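Tat-secreted protein Rv2525c (Mycobacterium tuberculosis, PDB 4PMQ) may act as a peptidoglycan hydrolase with glycosidase activity, and shows esterase activity toward p-nitrophenyl esters in vitro. Local coordinates at residues H135-V140 / G156-W160. Sequence-based numbering, arbitrary orientation.
Sequences HQRTGV and GSYFW
Two parallel strands, 138-140 and 158-160, run side by side with axes 4.6 Å apart and 23° between their directions; a 3-10 turn, 135-137, leads into the first. Gly156 has phi/psi 85/161, where a CB would crowd the preceding carbonyl and come within 3.0 Å of Val140 CG2; Gly156 O lies 3.2 Å from His135 CE1. Ser157 (chi1 m) points toward the turn, donating from OG to His135 O (2.8 Å), while its N donates to Thr138 O (2.8 Å). Thr138 O also accepts a weak hydrogen bond from Tyr158 N (3.4 Å). Tyr158 pairs with Gly139 (CA-CA 4.3 Å): Tyr158 O accepts a hydrogen bond from Val140 N (2.8 Å), and the tyrosine ring (chi1 m) brings edge atom CE2 3.4 Å from Gln136 O. Phe159, chi1 m, pairs with Val140, chi1 t, on the face opposite the Tyr158 side chain; Phe159 CD1 lies 4.1 Å from Val140 CB. Trp160 N donates a hydrogen bond to Val140 O (2.8 Å), continuing the ladder. This is the parallel pairing of a right-handed beta-alpha-beta unit, as in TIM-barrel-like domains. Connecting helix 144-153 packs on Phe159, helix 115-133 on Thr138 and Val140; strands 105-108 and 177-181 extend the sheet beyond 138-142 and 158-161, respectively.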
loop_
_atom_site.group_PDB
_atom_site.type_symbol
_atom_site.label_atom_id
_atom_site.label_comp_id
_atom_site.label_asym_id
_atom_site.label_seq_id
_atom_site.Cartn_x
_atom_site.Cartn_y
_atom_site.Cartn_z
ATOM N N HIS A 135 -6.911 -4.232 -13.890
ATOM C CA HIS A 135 -5.969 -3.149 -14.128
ATOM C C HIS A 135 -6.360 -1.904 -13.312
ATOM O O HIS A 135 -5.498 -1.309 -12.646
ATOM C CB HIS A 135 -5.956 -2.814 -15.621
ATOM C CG HIS A 135 -5.146 -1.596 -15.949
ATOM N ND1 HIS A 135 -3.762 -1.630 -15.927
ATOM C CD2 HIS A 135 -5.552 -0.367 -16.350
ATOM C CE1 HIS A 135 -3.364 -0.410 -16.272
ATOM N NE2 HIS A 135 -4.406 0.384 -16.546
ATOM N N GLN A 136 -7.646 -1.507 -13.376
ATOM C CA GLN A 136 -8.103 -0.283 -12.694
ATOM C C GLN A 136 -7.933 -0.342 -11.155
ATOM O O GLN A 136 -7.834 0.712 -10.520
ATOM C CB GLN A 136 -9.559 0.015 -13.056
ATOM C CG GLN A 136 -9.649 0.704 -14.411
ATOM C CD GLN A 136 -11.047 1.205 -14.727
ATOM O OE1 GLN A 136 -11.712 1.846 -13.909
ATOM N NE2 GLN A 136 -11.504 0.969 -15.940
ATOM N N ARG A 137 -7.873 -1.554 -10.577
ATOM C CA ARG A 137 -7.741 -1.716 -9.129
ATOM C C ARG A 137 -6.313 -1.997 -8.685
ATOM O O ARG A 137 -6.076 -2.115 -7.495
ATOM C CB ARG A 137 -8.618 -2.886 -8.634
ATOM C CG ARG A 137 -10.111 -2.646 -8.749
ATOM C CD ARG A 137 -10.841 -3.731 -7.944
ATOM N NE ARG A 137 -10.682 -3.505 -6.499
ATOM C CZ ARG A 137 -10.920 -4.422 -5.562
ATOM N NH1 ARG A 137 -11.251 -5.660 -5.904
ATOM N NH2 ARG A 137 -10.784 -4.116 -4.277
ATOM N N THR A 138 -5.368 -2.123 -9.627
ATOM C CA THR A 138 -4.016 -2.499 -9.263
ATOM C C THR A 138 -3.202 -1.256 -8.919
ATOM O O THR A 138 -2.904 -0.442 -9.792
ATOM C CB THR A 138 -3.391 -3.354 -10.387
ATOM O OG1 THR A 138 -4.169 -4.555 -10.510
ATOM C CG2 THR A 138 -1.937 -3.765 -10.080
ATOM N N GLY A 139 -2.795 -1.177 -7.655
ATOM C CA GLY A 139 -1.911 -0.122 -7.185
ATOM C C GLY A 139 -0.524 -0.703 -6.998
ATOM O O GLY A 139 -0.355 -1.916 -6.792
ATOM N N VAL A 140 0.490 0.169 -7.040
ATOM C CA VAL A 140 1.864 -0.280 -6.862
ATOM C C VAL A 140 2.581 0.643 -5.888
ATOM O O VAL A 140 2.680 1.841 -6.167
ATOM C CB VAL A 140 2.647 -0.342 -8.223
ATOM C CG1 VAL A 140 4.033 -0.986 -8.032
ATOM C CG2 VAL A 140 1.861 -1.117 -9.289
ATOM N N GLY A 156 -0.461 -1.424 -13.804
ATOM C CA GLY A 156 -0.981 -0.714 -12.655
ATOM C C GLY A 156 -1.700 0.570 -13.036
ATOM O O GLY A 156 -1.486 1.126 -14.130
ATOM N N SER A 157 -2.520 1.066 -12.107
ATOM C CA SER A 157 -3.283 2.301 -12.326
ATOM C C SER A 157 -2.991 3.343 -11.256
ATOM O O SER A 157 -3.253 4.525 -11.470
ATOM C CB SER A 157 -4.785 2.002 -12.363
ATOM O OG SER A 157 -5.093 1.288 -13.553
ATOM N N TYR A 158 -2.545 2.890 -10.065
ATOM C CA TYR A 158 -2.247 3.784 -8.935
ATOM C C TYR A 158 -0.814 3.554 -8.502
ATOM O O TYR A 158 -0.323 2.422 -8.498
ATOM C CB TYR A 158 -3.197 3.546 -7.763
ATOM C CG TYR A 158 -4.620 3.999 -8.025
ATOM C CD1 TYR A 158 -5.032 5.278 -7.673
ATOM C CD2 TYR A 158 -5.571 3.123 -8.565
ATOM C CE1 TYR A 158 -6.339 5.710 -7.896
ATOM C CE2 TYR A 158 -6.882 3.552 -8.817
ATOM C CZ TYR A 158 -7.264 4.842 -8.452
ATOM O OH TYR A 158 -8.545 5.314 -8.620
ATOM N N PHE A 159 -0.131 4.658 -8.117
ATOM C CA PHE A 159 1.283 4.559 -7.781
ATOM C C PHE A 159 1.577 5.280 -6.466
ATOM O O PHE A 159 1.187 6.431 -6.269
ATOM C CB PHE A 159 2.101 5.149 -8.951
ATOM C CG PHE A 159 1.806 4.415 -10.239
ATOM C CD1 PHE A 159 2.312 3.134 -10.459
ATOM C CD2 PHE A 159 0.922 4.947 -11.176
ATOM C CE1 PHE A 159 1.979 2.418 -11.611
ATOM C CE2 PHE A 159 0.581 4.222 -12.333
ATOM C CZ PHE A 159 1.103 2.958 -12.534
ATOM N N TRP A 160 2.250 4.585 -5.560
ATOM C CA TRP A 160 2.599 5.112 -4.244
ATOM C C TRP A 160 4.096 5.016 -4.117
ATOM O O TRP A 160 4.644 3.911 -4.089
ATOM C CB TRP A 160 1.866 4.292 -3.155
ATOM C CG TRP A 160 2.245 4.599 -1.735
ATOM C CD1 TRP A 160 2.874 5.714 -1.258
ATOM C CD2 TRP A 160 1.971 3.771 -0.596
ATOM N NE1 TRP A 160 3.022 5.628 0.111
ATOM C CE2 TRP A 160 2.475 4.442 0.543
ATOM C CE3 TRP A 160 1.317 2.537 -0.424
ATOM C CZ2 TRP A 160 2.442 3.875 1.823
ATOM C CZ3 TRP A 160 1.294 1.971 0.841
ATOM C CH2 TRP A 160 1.811 2.654 1.956
#